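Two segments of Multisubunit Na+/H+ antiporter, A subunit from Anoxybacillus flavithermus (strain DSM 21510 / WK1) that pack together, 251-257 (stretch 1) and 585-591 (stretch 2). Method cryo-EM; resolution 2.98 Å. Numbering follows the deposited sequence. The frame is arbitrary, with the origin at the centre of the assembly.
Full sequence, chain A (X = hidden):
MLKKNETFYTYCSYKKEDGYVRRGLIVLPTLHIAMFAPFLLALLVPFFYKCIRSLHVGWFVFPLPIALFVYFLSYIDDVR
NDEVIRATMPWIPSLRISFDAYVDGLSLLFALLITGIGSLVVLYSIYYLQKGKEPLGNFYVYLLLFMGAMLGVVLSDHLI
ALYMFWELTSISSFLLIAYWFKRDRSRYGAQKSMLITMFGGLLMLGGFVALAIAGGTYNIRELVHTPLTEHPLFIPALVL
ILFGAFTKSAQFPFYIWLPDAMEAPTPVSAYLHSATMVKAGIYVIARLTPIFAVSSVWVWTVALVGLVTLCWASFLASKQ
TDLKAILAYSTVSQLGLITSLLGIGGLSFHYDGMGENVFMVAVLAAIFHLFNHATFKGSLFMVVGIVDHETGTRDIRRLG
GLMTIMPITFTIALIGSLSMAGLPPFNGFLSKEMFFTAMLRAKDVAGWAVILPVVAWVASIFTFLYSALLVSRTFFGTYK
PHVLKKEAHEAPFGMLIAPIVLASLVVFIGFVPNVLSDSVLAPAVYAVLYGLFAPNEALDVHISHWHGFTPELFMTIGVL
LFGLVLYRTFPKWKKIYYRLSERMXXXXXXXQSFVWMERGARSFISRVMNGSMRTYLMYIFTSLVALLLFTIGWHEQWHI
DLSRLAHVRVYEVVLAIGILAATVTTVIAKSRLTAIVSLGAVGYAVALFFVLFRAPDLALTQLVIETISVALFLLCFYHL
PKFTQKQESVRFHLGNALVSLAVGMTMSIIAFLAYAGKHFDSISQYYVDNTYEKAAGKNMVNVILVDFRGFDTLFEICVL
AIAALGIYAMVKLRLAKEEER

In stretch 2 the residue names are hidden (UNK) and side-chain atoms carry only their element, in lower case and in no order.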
# COMPACT_ATOMS: atom_id res chain seq x y z
N GLN A 251 -97.42 -18.22 -40.13
CA GLN A 251 -98.10 -17.50 -41.19
C GLN A 251 -97.40 -17.76 -42.52
O GLN A 251 -96.57 -18.67 -42.64
CB GLN A 251 -98.14 -16.01 -40.87
CG GLN A 251 -98.93 -15.70 -39.63
CD GLN A 251 -100.39 -15.96 -39.82
OE1 GLN A 251 -100.95 -15.65 -40.86
NE2 GLN A 251 -101.02 -16.57 -38.82
N PHE A 252 -97.72 -16.99 -43.52
CA PHE A 252 -97.03 -17.09 -44.79
C PHE A 252 -95.88 -16.09 -44.82
O PHE A 252 -96.08 -14.93 -44.47
CB PHE A 252 -97.99 -16.83 -45.94
CG PHE A 252 -97.42 -17.13 -47.30
CD1 PHE A 252 -97.29 -18.44 -47.73
CD2 PHE A 252 -97.03 -16.10 -48.15
CE1 PHE A 252 -96.78 -18.72 -48.98
CE2 PHE A 252 -96.52 -16.38 -49.40
CZ PHE A 252 -96.39 -17.69 -49.82
N PRO A 253 -94.66 -16.49 -45.22
CA PRO A 253 -94.27 -17.81 -45.72
C PRO A 253 -93.72 -18.72 -44.62
O PRO A 253 -93.18 -19.78 -44.93
CB PRO A 253 -93.17 -17.48 -46.71
CG PRO A 253 -92.52 -16.29 -46.11
CD PRO A 253 -93.60 -15.50 -45.44
N PHE A 254 -93.87 -18.31 -43.36
CA PHE A 254 -93.17 -18.96 -42.26
C PHE A 254 -93.94 -20.12 -41.66
O PHE A 254 -93.67 -20.50 -40.52
CB PHE A 254 -92.84 -17.94 -41.18
CG PHE A 254 -91.95 -16.86 -41.66
CD1 PHE A 254 -90.63 -17.13 -41.93
CD2 PHE A 254 -92.43 -15.58 -41.85
CE1 PHE A 254 -89.79 -16.15 -42.39
CE2 PHE A 254 -91.60 -14.58 -42.30
CZ PHE A 254 -90.27 -14.88 -42.57
N TYR A 255 -94.87 -20.70 -42.40
CA TYR A 255 -95.58 -21.89 -41.95
C TYR A 255 -94.76 -23.16 -42.10
O TYR A 255 -95.29 -24.24 -41.83
CB TYR A 255 -96.90 -22.04 -42.72
CG TYR A 255 -96.73 -22.38 -44.19
CD1 TYR A 255 -96.54 -21.38 -45.13
CD2 TYR A 255 -96.79 -23.70 -44.64
CE1 TYR A 255 -96.38 -21.68 -46.46
CE2 TYR A 255 -96.62 -24.01 -45.96
CZ TYR A 255 -96.43 -23.00 -46.87
OH TYR A 255 -96.28 -23.30 -48.20
N ILE A 256 -93.50 -23.06 -42.54
CA ILE A 256 -92.74 -24.20 -43.02
C ILE A 256 -92.37 -25.17 -41.90
O ILE A 256 -92.33 -26.39 -42.11
CB ILE A 256 -91.51 -23.66 -43.77
CG1 ILE A 256 -90.62 -24.79 -44.29
CG2 ILE A 256 -90.73 -22.63 -42.94
CD1 ILE A 256 -89.52 -24.31 -45.11
N TRP A 257 -92.15 -24.67 -40.69
CA TRP A 257 -91.63 -25.51 -39.61
C TRP A 257 -92.70 -26.39 -38.98
O TRP A 257 -92.38 -27.46 -38.46
CB TRP A 257 -90.99 -24.63 -38.54
CG TRP A 257 -91.90 -23.61 -37.97
CD1 TRP A 257 -92.13 -22.36 -38.44
CD2 TRP A 257 -92.70 -23.74 -36.79
NE1 TRP A 257 -93.02 -21.70 -37.64
CE2 TRP A 257 -93.39 -22.53 -36.62
CE3 TRP A 257 -92.90 -24.77 -35.86
CZ2 TRP A 257 -94.26 -22.32 -35.56
CZ3 TRP A 257 -93.76 -24.55 -34.82
CH2 TRP A 257 -94.43 -23.34 -34.67
N UNK A 585 -93.93 -25.20 -53.68
CA UNK A 585 -93.75 -25.45 -52.26
C UNK A 585 -92.73 -24.45 -51.73
O UNK A 585 -92.20 -23.62 -52.48
c UNK A 585 -93.29 -26.89 -52.00
o UNK A 585 -91.98 -27.09 -52.51
N UNK A 586 -92.44 -24.51 -50.43
CA UNK A 586 -91.49 -23.60 -49.82
C UNK A 586 -90.40 -24.26 -48.99
O UNK A 586 -89.57 -23.55 -48.42
c UNK A 586 -93.03 -21.52 -49.69
c UNK A 586 -92.20 -22.56 -48.96
c UNK A 586 -93.69 -20.58 -48.71
c UNK A 586 -92.17 -20.75 -50.67
N UNK A 587 -90.37 -25.59 -48.89
CA UNK A 587 -89.24 -26.24 -48.22
C UNK A 587 -88.06 -26.43 -49.17
O UNK A 587 -86.91 -26.50 -48.71
o UNK A 587 -90.47 -28.19 -49.78
c UNK A 587 -89.69 -27.56 -47.60
n UNK A 587 -90.82 -29.63 -48.10
c UNK A 587 -90.36 -28.49 -48.59
N UNK A 588 -88.36 -26.53 -50.46
CA UNK A 588 -87.34 -26.55 -51.51
C UNK A 588 -86.46 -25.31 -51.44
O UNK A 588 -85.22 -25.40 -51.44
c UNK A 588 -87.13 -26.72 -54.04
c UNK A 588 -88.04 -26.65 -52.86
c UNK A 588 -85.49 -26.83 -56.28
c UNK A 588 -85.65 -27.95 -55.48
c UNK A 588 -86.97 -25.61 -54.86
c UNK A 588 -86.15 -25.66 -55.96
c UNK A 588 -86.48 -27.89 -54.37
N UNK A 589 -87.09 -24.13 -51.36
CA UNK A 589 -86.35 -22.87 -51.35
C UNK A 589 -85.52 -22.72 -50.08
O UNK A 589 -84.39 -22.24 -50.13
c UNK A 589 -87.97 -21.57 -52.83
c UNK A 589 -88.09 -22.13 -55.17
c UNK A 589 -89.21 -21.34 -55.31
c UNK A 589 -89.10 -20.79 -52.98
c UNK A 589 -87.47 -22.24 -53.94
c UNK A 589 -89.72 -20.66 -54.21
c UNK A 589 -87.31 -21.69 -51.48
N UNK A 590 -86.06 -23.17 -48.95
CA UNK A 590 -85.35 -23.05 -47.68
C UNK A 590 -84.15 -23.99 -47.61
O UNK A 590 -83.07 -23.60 -47.14
c UNK A 590 -84.97 -24.13 -43.09
o UNK A 590 -84.33 -22.70 -41.30
c UNK A 590 -85.77 -23.17 -45.15
c UNK A 590 -85.60 -21.91 -44.60
c UNK A 590 -85.11 -21.75 -43.33
c UNK A 590 -86.32 -23.33 -46.54
c UNK A 590 -85.46 -24.28 -44.37
c UNK A 590 -84.80 -22.86 -42.58
N UNK A 591 -84.33 -25.23 -48.08
CA UNK A 591 -83.24 -26.19 -48.10
C UNK A 591 -82.12 -25.73 -49.03
O UNK A 591 -80.94 -25.75 -48.65
c UNK A 591 -82.78 -28.69 -48.24
c UNK A 591 -83.76 -27.56 -48.53
o UNK A 591 -81.69 -28.44 -47.68
o UNK A 591 -83.10 -29.84 -48.59

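Position 585 carries two side-chain atoms, one carbon followed by one oxygen, with no branch. None of them comes within 4.5 Å of stretch 1. A single carbon bearing a hydroxyl is serine, Ser585. Its chi1 is p, and the small polar group is occupied within its own segment, as the next positions make clear.

Position 586 has four side-chain carbons and no heteroatom, and the chain forks at the second carbon. Its CA-to-CB bond points toward stretch 1, and one terminal methyl carbon reaches three residues there: Phe252, Pro253 and Tyr255. A fork at the second carbon, with two methyls, is leucine, since isoleucine and valine would fork at the first. In Leu586, with chi1 m and chi2 t, CD1 lies 3.6 Å from CE1 of Phe252, 3.7 Å from CB of Pro253 and 3.7 Å from CE1 of Tyr255. It approaches both aromatic rings obliquely. A flexible, wholly apolar side chain suits this pocket, because it fills space among carbon atoms without bringing in a polar group that would need a partner. Leu586 also occupies the N-cap position, right before the helix.

Position 587 shows two side-chain carbons, the second carrying one oxygen and one nitrogen. Its backbone CA is 3.7 Å from CD1 of Ile256, while its CB is 4.1 Å from the same methyl; the end of the side chain leads away. A short carboxamide is asparagine. OD1 of Asn587 accepts a weak hydrogen bond from OG of Ser585 at 3.3 Å. A second weak bond, 2.8 Å long, runs to OD1 of Asn587 from the backbone N of position 588. The amide oxygen thus accepts two weak bonds where the helix begins, while CA and CB meet Ile256.

Position 588 has one carbon and then a ring of six carbons, without oxygen; its CA-to-CB bond points away and it touches nothing on stretch 1. This is phenylalanine, and the apolar ring of Phe588, on the surface, may face lipid.

Position 589 has the same atoms. Its CA-to-CB bond points toward stretch 1, yet its CB stays 7.2 Å from CD1 of Ile256. Phe589 is likewise on the surface, where lipid would suit its ring.

Position 590 has one carbon, then a ring of six carbons bearing one oxygen. Its CB lies 3.6 Å from CD1 of Ile256, which meets the ring obliquely. This is tyrosine: the apolar base of Tyr590 makes the closest approach, while the hydroxyl lies well beyond.

Position 591 has two carbons, the second carrying two oxygens, and touches nothing on stretch 1. This carboxylate is aspartate; the exposed end of Asp591 leads away, keeping charge out of the apolar contact. Its backbone N donates a 2.9 Å hydrogen bond to O of Asn587.

The contact, burying 266 Å² in all, contains no hydrogen bond between the segments. Two side chains, one from each segment, work side by side. Leu586 enters the group formed by Phe252, Pro253 and Tyr255, while Ile256, with both chi angles t, places CD1 3.4 Å from O of Leu586 and close to Asn587 and Tyr590.

Stretch 2, residues 585-591: SLNFFYD
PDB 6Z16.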